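Local coordinates for hydrazine synthase alpha subunit (Candidatus Kuenenia stuttgartiensis, PDB 5C2V) that condenses hydroxylamine, formed in the gamma subunit of the hydrazine synthase complex, with ammonia to yield hydrazine, at the interface of chains A and B and the interface of chains A and C. Sequence-based numbering; all coordinates share one arbitrary frame. Chains: chain A, Hydrazine synthase alpha subunit; chain B, Hydrazine synthase gamma subunit; chain C, Hydrazine synthase beta subunit.

Contact 1: the interface of chains A and B. Residues chain A 573, 578; chain B 86, 88, 238-239, 248-249.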
loop_
_atom_site.group_PDB
_atom_site.type_symbol
_atom_site.label_atom_id
_atom_site.label_comp_id
_atom_site.label_asym_id
_atom_site.label_seq_id
_atom_site.Cartn_x
_atom_site.Cartn_y
_atom_site.Cartn_z
ATOM N N HIS A 573 -1.258 -29.246 22.879
ATOM C CA HIS A 573 -2.028 -30.430 23.207
ATOM C C HIS A 573 -3.497 -30.057 23.077
ATOM O O HIS A 573 -4.044 -29.340 23.915
ATOM C CB HIS A 573 -1.687 -30.913 24.616
ATOM C CG HIS A 573 -2.156 -32.301 24.918
ATOM N ND1 HIS A 573 -1.943 -32.905 26.138
ATOM C CD2 HIS A 573 -2.820 -33.206 24.162
ATOM C CE1 HIS A 573 -2.459 -34.120 26.121
ATOM N NE2 HIS A 573 -2.997 -34.328 24.933
ATOM N N TYR A 578 -8.218 -35.728 19.750
ATOM C CA TYR A 578 -8.884 -36.939 20.205
ATOM C C TYR A 578 -10.242 -37.121 19.532
ATOM O O TYR A 578 -10.874 -38.167 19.664
ATOM C CB TYR A 578 -9.038 -36.916 21.725
ATOM C CG TYR A 578 -7.713 -36.889 22.457
ATOM C CD1 TYR A 578 -7.057 -38.067 22.787
ATOM C CD2 TYR A 578 -7.115 -35.685 22.807
ATOM C CE1 TYR A 578 -5.844 -38.049 23.450
ATOM C CE2 TYR A 578 -5.901 -35.656 23.471
ATOM C CZ TYR A 578 -5.271 -36.842 23.789
ATOM O OH TYR A 578 -4.063 -36.819 24.449
ATOM N N GLY B 86 -4.608 -39.616 18.917
ATOM C CA GLY B 86 -4.943 -39.593 20.327
ATOM C C GLY B 86 -4.481 -40.863 21.014
ATOM O O GLY B 86 -4.637 -41.025 22.223
ATOM N N TRP B 88 -1.282 -42.800 22.020
ATOM C CA TRP B 88 0.127 -42.475 22.225
ATOM C C TRP B 88 1.031 -43.700 22.315
ATOM O O TRP B 88 0.641 -44.730 22.865
ATOM C CB TRP B 88 0.286 -41.636 23.496
ATOM C CG TRP B 88 -0.526 -40.384 23.479
ATOM C CD1 TRP B 88 -1.764 -40.199 24.022
ATOM C CD2 TRP B 88 -0.160 -39.138 22.878
ATOM N NE1 TRP B 88 -2.190 -38.911 23.799
ATOM C CE2 TRP B 88 -1.224 -38.240 23.099
ATOM C CE3 TRP B 88 0.964 -38.694 22.177
ATOM C CZ2 TRP B 88 -1.194 -36.924 22.643
ATOM C CZ3 TRP B 88 0.991 -37.388 21.725
ATOM C CH2 TRP B 88 -0.081 -36.518 21.960
ATOM N N PRO B 238 -5.329 -32.705 32.085
ATOM C CA PRO B 238 -5.392 -33.778 31.084
ATOM C C PRO B 238 -4.758 -33.367 29.760
ATOM O O PRO B 238 -4.015 -34.137 29.151
ATOM C CB PRO B 238 -6.897 -34.012 30.916
ATOM C CG PRO B 238 -7.494 -33.561 32.202
ATOM C CD PRO B 238 -6.655 -32.403 32.653
ATOM N N TYR B 239 -5.066 -32.151 29.324
ATOM C CA TYR B 239 -4.565 -31.619 28.064
ATOM C C TYR B 239 -3.316 -30.754 28.244
ATOM O O TYR B 239 -2.881 -30.088 27.308
ATOM C CB TYR B 239 -5.677 -30.846 27.355
ATOM C CG TYR B 239 -6.839 -31.741 26.985
ATOM C CD1 TYR B 239 -6.774 -32.569 25.871
ATOM C CD2 TYR B 239 -7.988 -31.784 27.765
ATOM C CE1 TYR B 239 -7.826 -33.400 25.534
ATOM C CE2 TYR B 239 -9.046 -32.613 27.435
ATOM C CZ TYR B 239 -8.958 -33.419 26.318
ATOM O OH TYR B 239 -10.006 -34.245 25.983
ATOM N N ILE B 248 -3.861 -39.197 29.593
ATOM C CA ILE B 248 -5.051 -39.620 28.854
ATOM C C ILE B 248 -4.672 -40.299 27.541
ATOM O O ILE B 248 -3.515 -40.253 27.122
ATOM C CB ILE B 248 -5.991 -38.438 28.534
ATOM C CG1 ILE B 248 -5.320 -37.467 27.560
ATOM C CG2 ILE B 248 -6.426 -37.727 29.809
ATOM C CD1 ILE B 248 -6.211 -36.321 27.131
ATOM N N GLY B 249 -5.647 -40.936 26.899
ATOM C CA GLY B 249 -5.431 -41.534 25.592
ATOM C C GLY B 249 -6.607 -42.350 25.084
ATOM O O GLY B 249 -7.495 -42.727 25.850
#

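Contact 2: the interface of chains A and C. Residues chain A 270, 318-319, 321-322, 565; chain C 249-250.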
loop_
_atom_site.group_PDB
_atom_site.type_symbol
_atom_site.label_atom_id
_atom_site.label_comp_id
_atom_site.label_asym_id
_atom_site.label_seq_id
_atom_site.Cartn_x
_atom_site.Cartn_y
_atom_site.Cartn_z
ATOM N N ARG A 270 1.941 -25.117 0.251
ATOM C CA ARG A 270 2.397 -24.120 1.214
ATOM C C ARG A 270 3.081 -22.952 0.504
ATOM O O ARG A 270 3.726 -23.139 -0.529
ATOM C CB ARG A 270 3.346 -24.753 2.236
ATOM C CG ARG A 270 4.635 -25.286 1.641
ATOM C CD ARG A 270 5.449 -26.065 2.659
ATOM N NE ARG A 270 6.690 -26.576 2.082
ATOM C CZ ARG A 270 7.871 -25.977 2.201
ATOM N NH1 ARG A 270 7.978 -24.845 2.883
ATOM N NH2 ARG A 270 8.947 -26.513 1.640
ATOM N N TRP A 318 16.251 -20.055 -1.137
ATOM C CA TRP A 318 15.345 -21.195 -1.035
ATOM C C TRP A 318 15.258 -21.703 0.398
ATOM O O TRP A 318 14.172 -22.000 0.896
ATOM C CB TRP A 318 15.784 -22.329 -1.962
ATOM C CG TRP A 318 15.209 -23.658 -1.570
ATOM C CD1 TRP A 318 15.877 -24.705 -1.006
ATOM C CD2 TRP A 318 13.843 -24.075 -1.695
ATOM N NE1 TRP A 318 15.016 -25.751 -0.778
ATOM C CE2 TRP A 318 13.760 -25.390 -1.192
ATOM C CE3 TRP A 318 12.683 -23.468 -2.185
ATOM C CZ2 TRP A 318 12.565 -26.107 -1.167
ATOM C CZ3 TRP A 318 11.497 -24.182 -2.158
ATOM C CH2 TRP A 318 11.448 -25.487 -1.654
ATOM N N ASP A 319 16.409 -21.800 1.054
ATOM C CA ASP A 319 16.467 -22.266 2.434
ATOM C C ASP A 319 15.746 -21.297 3.365
ATOM O O ASP A 319 15.080 -21.713 4.314
ATOM C CB ASP A 319 17.921 -22.448 2.881
ATOM C CG ASP A 319 18.666 -23.469 2.042
ATOM O OD1 ASP A 319 18.007 -24.344 1.443
ATOM O OD2 ASP A 319 19.913 -23.400 1.986
ATOM N N PRO A 321 13.318 -18.199 2.560
ATOM C CA PRO A 321 12.573 -17.289 1.683
ATOM C C PRO A 321 11.924 -16.144 2.450
ATOM O O PRO A 321 10.715 -16.158 2.679
ATOM C CB PRO A 321 11.503 -18.195 1.053
ATOM C CG PRO A 321 11.694 -19.572 1.667
ATOM C CD PRO A 321 12.531 -19.396 2.887
ATOM N N PHE A 322 12.729 -15.161 2.840
ATOM C CA PHE A 322 12.220 -14.007 3.568
ATOM C C PHE A 322 12.737 -12.714 2.943
ATOM O O PHE A 322 13.500 -12.747 1.977
ATOM C CB PHE A 322 12.616 -14.095 5.042
ATOM C CG PHE A 322 12.252 -15.404 5.688
ATOM C CD1 PHE A 322 10.990 -15.600 6.225
ATOM C CD2 PHE A 322 13.169 -16.440 5.749
ATOM C CE1 PHE A 322 10.653 -16.805 6.816
ATOM C CE2 PHE A 322 12.836 -17.647 6.335
ATOM C CZ PHE A 322 11.577 -17.829 6.872
ATOM N N ARG A 565 4.023 -21.002 6.968
ATOM C CA ARG A 565 4.813 -20.001 6.250
ATOM C C ARG A 565 6.266 -19.843 6.724
ATOM O O ARG A 565 7.175 -20.423 6.131
ATOM C CB ARG A 565 4.102 -18.643 6.339
ATOM C CG ARG A 565 4.841 -17.466 5.707
ATOM C CD ARG A 565 5.061 -17.654 4.219
ATOM N NE ARG A 565 5.868 -16.576 3.654
ATOM C CZ ARG A 565 7.194 -16.598 3.577
ATOM N NH1 ARG A 565 7.868 -17.649 4.025
ATOM N NH2 ARG A 565 7.848 -15.574 3.048
ATOM N N LEU C 249 14.261 -22.491 6.944
ATOM C CA LEU C 249 12.935 -23.032 6.683
ATOM C C LEU C 249 13.045 -24.391 6.006
ATOM O O LEU C 249 12.473 -25.375 6.472
ATOM C CB LEU C 249 12.113 -22.077 5.814
ATOM C CG LEU C 249 10.705 -22.562 5.458
ATOM C CD1 LEU C 249 9.830 -22.646 6.698
ATOM C CD2 LEU C 249 10.066 -21.670 4.407
ATOM N N ASN C 250 13.764 -24.430 4.890
ATOM C CA ASN C 250 13.981 -25.666 4.150
ATOM C C ASN C 250 15.321 -26.358 4.435
ATOM O O ASN C 250 15.625 -27.390 3.838
ATOM C CB ASN C 250 13.838 -25.393 2.652
ATOM C CG ASN C 250 12.462 -24.859 2.290
ATOM O OD1 ASN C 250 11.515 -25.626 2.109
ATOM N ND2 ASN C 250 12.343 -23.540 2.195
HETATM O O HOH W 1 14.856 -28.244 1.363
#

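Contact 3: the interface of chains A and C. Residues chain A 4, 296, 317, 319; chain C 248, 250-251, 277, 309.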
loop_
_atom_site.group_PDB
_atom_site.type_symbol
_atom_site.label_atom_id
_atom_site.label_comp_id
_atom_site.label_asym_id
_atom_site.label_seq_id
_atom_site.Cartn_x
_atom_site.Cartn_y
_atom_site.Cartn_z
ATOM N N MET A 4 24.648 -28.751 0.351
ATOM C CA MET A 4 23.751 -28.731 1.499
ATOM C C MET A 4 24.373 -29.452 2.689
ATOM O O MET A 4 24.126 -29.098 3.844
ATOM C CB MET A 4 22.407 -29.367 1.137
ATOM C CG MET A 4 21.360 -29.285 2.236
ATOM S SD MET A 4 19.814 -30.100 1.789
ATOM C CE MET A 4 18.838 -29.799 3.260
ATOM N N ARG A 296 21.865 -21.851 -3.773
ATOM C CA ARG A 296 20.460 -22.206 -3.587
ATOM C C ARG A 296 19.543 -20.990 -3.600
ATOM O O ARG A 296 18.889 -20.682 -2.603
ATOM C CB ARG A 296 20.268 -22.982 -2.285
ATOM C CG ARG A 296 20.766 -24.414 -2.332
ATOM C CD ARG A 296 20.404 -25.137 -1.051
ATOM N NE ARG A 296 20.022 -26.524 -1.292
ATOM C CZ ARG A 296 19.289 -27.247 -0.453
ATOM N NH1 ARG A 296 18.853 -26.711 0.679
ATOM N NH2 ARG A 296 18.985 -28.504 -0.746
ATOM N N SER A 317 16.383 -16.518 -1.166
ATOM C CA SER A 317 16.988 -17.774 -0.727
ATOM C C SER A 317 15.947 -18.883 -0.588
ATOM O O SER A 317 14.888 -18.677 -0.000
ATOM C CB SER A 317 17.723 -17.586 0.601
ATOM O OG SER A 317 18.251 -18.814 1.069
ATOM N N ASP A 319 16.409 -21.800 1.054
ATOM C CA ASP A 319 16.467 -22.266 2.434
ATOM C C ASP A 319 15.746 -21.297 3.365
ATOM O O ASP A 319 15.080 -21.713 4.314
ATOM C CB ASP A 319 17.921 -22.448 2.881
ATOM C CG ASP A 319 18.666 -23.469 2.042
ATOM O OD1 ASP A 319 18.007 -24.344 1.443
ATOM O OD2 ASP A 319 19.913 -23.400 1.986
ATOM N N ASP C 248 17.165 -23.280 8.988
ATOM C CA ASP C 248 16.463 -22.489 7.984
ATOM C C ASP C 248 15.072 -23.085 7.812
ATOM O O ASP C 248 14.738 -24.080 8.458
ATOM C CB ASP C 248 17.213 -22.480 6.647
ATOM C CG ASP C 248 18.583 -21.839 6.747
ATOM O OD1 ASP C 248 18.797 -21.030 7.671
ATOM O OD2 ASP C 248 19.447 -22.138 5.895
ATOM N N ASN C 250 13.764 -24.430 4.890
ATOM C CA ASN C 250 13.981 -25.666 4.150
ATOM C C ASN C 250 15.321 -26.358 4.435
ATOM O O ASN C 250 15.625 -27.390 3.838
ATOM C CB ASN C 250 13.838 -25.393 2.652
ATOM C CG ASN C 250 12.462 -24.859 2.290
ATOM O OD1 ASN C 250 11.515 -25.626 2.109
ATOM N ND2 ASN C 250 12.343 -23.540 2.195
ATOM N N ASN C 251 16.122 -25.792 5.336
ATOM C CA ASN C 251 17.417 -26.383 5.682
ATOM C C ASN C 251 17.613 -26.490 7.194
ATOM O O ASN C 251 17.623 -25.484 7.902
ATOM C CB ASN C 251 18.557 -25.570 5.061
ATOM C CG ASN C 251 19.833 -26.381 4.895
ATOM O OD1 ASN C 251 20.095 -27.315 5.653
ATOM N ND2 ASN C 251 20.635 -26.023 3.898
ATOM N N ARG C 277 28.152 -31.435 9.055
ATOM C CA ARG C 277 28.727 -30.119 8.775
ATOM C C ARG C 277 28.982 -29.321 10.041
ATOM O O ARG C 277 28.384 -29.587 11.069
ATOM C CB ARG C 277 27.807 -29.332 7.839
ATOM C CG ARG C 277 26.451 -29.004 8.439
ATOM C CD ARG C 277 25.446 -28.640 7.361
ATOM N NE ARG C 277 24.167 -28.224 7.926
ATOM C CZ ARG C 277 23.048 -28.082 7.222
ATOM N NH1 ARG C 277 23.044 -28.328 5.920
ATOM N NH2 ARG C 277 21.932 -27.695 7.825
ATOM N N ARG C 309 19.888 -16.562 10.019
ATOM C CA ARG C 309 20.632 -15.807 9.020
ATOM C C ARG C 309 21.169 -14.490 9.566
ATOM O O ARG C 309 22.092 -13.906 8.997
ATOM C CB ARG C 309 19.755 -15.545 7.795
ATOM C CG ARG C 309 19.428 -16.798 7.003
ATOM C CD ARG C 309 20.700 -17.546 6.633
ATOM N NE ARG C 309 20.432 -18.725 5.814
ATOM C CZ ARG C 309 20.418 -18.722 4.486
ATOM N NH1 ARG C 309 20.653 -17.599 3.820
ATOM N NH2 ARG C 309 20.166 -19.842 3.821
#

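Contact 1: the interface of chains A and B
A:Tyr578 and A:His573 meet B:Trp88, B:Tyr239 and B:Ile248 in a mixed polar and aromatic interface that joins the alpha and gamma subunits, both c-type haem proteins, within the heterotrimer of hydrazine synthase. The tyrosine, on the 3-10 helix 575-579, is inserted among gamma-subunit loops and illustrates how one phenol can be held by both partners. In the plane of the indole, B:Trp88 NE1 donates a hydrogen bond of 2.9 Å to the phenolic A:Tyr578 OH, the two side chains crossing at about a right angle. From its own chain the same oxygen is bonded at 2.8 Å to A:His573 NE2, nearly straight (166° at the hydrogen) and in the plane of the phenol ring. Since the indole N-H can only donate, the tyrosine's own proton may well point to the imidazole. B:Ile248 CD1, 3.5 Å from A:Tyr578 CZ, and B:Gly86 CA lie over opposite faces of the phenol ring and sandwich it, the glycine toward the CD1–CE1 rim. On the isoleucine's face B:Tyr239 CE1 nears A:Tyr578 CD2 obliquely at the rim (3.6 Å), and that CD2 lies at the edge of the B:Tyr239 ring, in its plane. A chi1 of -165° swings the A:His573 imidazole away from its backbone N toward B:Tyr239, whose CD1 lies loosely above one face, near the rim. The carbonyl B:Tyr239 O, 3.2 Å from A:His573 ND1, is well out of the ring plane, so any hydrogen bond would be poorly aligned.

Contact 2: the interface of chains A and C
A chi1 of -60° in C:Asn250, with CG opposite the carbonyl carbon, and one of 160° in A:Trp318, with CG opposite the backbone N, bring amide and indole together as a stack. Their planes lie 18° apart, and C:Asn250 CG sits over the six-membered ring, toward its rim. Here a loop of the beta subunit, a protein of the beta-propeller family, meets a strand and loops of the alpha subunit, and shows how one asparagine can be read on both ends of its amide. A:Arg270 NH2 donates a bond of 2.8 Å to C:Asn250 OD1, which lies in the guanidinium plane. At the other end C:Asn250 ND2 makes a short but bent bond to A:Trp318 O (2.7 Å), with that acceptor well out of the amide plane. The backbone C:Asn250 N also bonds to A:Asp319 O (3.1 Å). Alongside, C:Leu249 lays CD2 against A:Pro321 CD at 3.7 Å, and both its methyls lie near the carbonyl oxygen A:Arg565 O, next in sequence to the haem-ligating A:Tyr564. A:Arg565 NH2 in turn bonds A:Pro321 O at 2.9 Å, which may help hold that carbonyl in place. A water completes the site, 2.7 Å from C:Asn250 O and 3.3 Å from A:Trp318 NE1.

Contact 3: the interface of chains A and C
C:Asn251 OD1 touches A:Met4 CE while two guanidinium nitrogens of C:Arg277 grip it, NH2 at 2.9 Å and NH1 at 3.1 Å. This polar patch belongs to the interface between the alpha subunit and the propeller-like beta subunit, where strand 277-282 begins, and suggests how intrachain bonds may preset groups for a partner. C:Arg277 NH1 also donates a bent hydrogen bond to the carbonyl A:Met4 O, almost exactly in the guanidinium plane, so this one nitrogen serves both chains. A:Met4 CG lies over one face of the A:Arg296 guanidinium, toward its rim, and the extended chain beyond carries CE to C:Asn251. That arginine forms a salt bridge within its chain, NH1 to A:Asp319 OD1 at 2.6 Å, met on the syn side. The other carboxylate oxygen receives a straight but long and weak bond from C:Asn251 ND2, the carboxylate of A:Asp319 and the amide of C:Asn251 standing 82° apart. A chi1 of -157° brings C:Asn251 alongside A:Asp319, pointing the same way. C:Asp248 OD2 comes within 4.1 Å of A:Asp319 OD2. The proximity of these acids is probably eased by A:Arg296 and by C:Arg309, whose NH2 bridges to C:Asp248 OD2 at 3.2 Å from above the carboxylate plane.

Contact 2 and contact 3 are neighbouring parts of one alpha–beta interface, their C-alpha centres about 9 Å apart. They share A:Asp319 and C:Asn250: the aspartate's backbone carbonyl belongs to both, while its carboxylate works in contact 3. The beta-subunit loop at residues 248-251, between strands 241-245 and 256-261, runs through both. Contact 1 joins alpha to gamma instead, about 31 Å from contact 2 and 35 Å from contact 3 between C-alpha centres. In the patches described, alpha meets gamma and beta at separate places, an arrangement consistent with a heterotrimer in which hydroxylamine passes from gamma to alpha through a tunnel that beta may modulate.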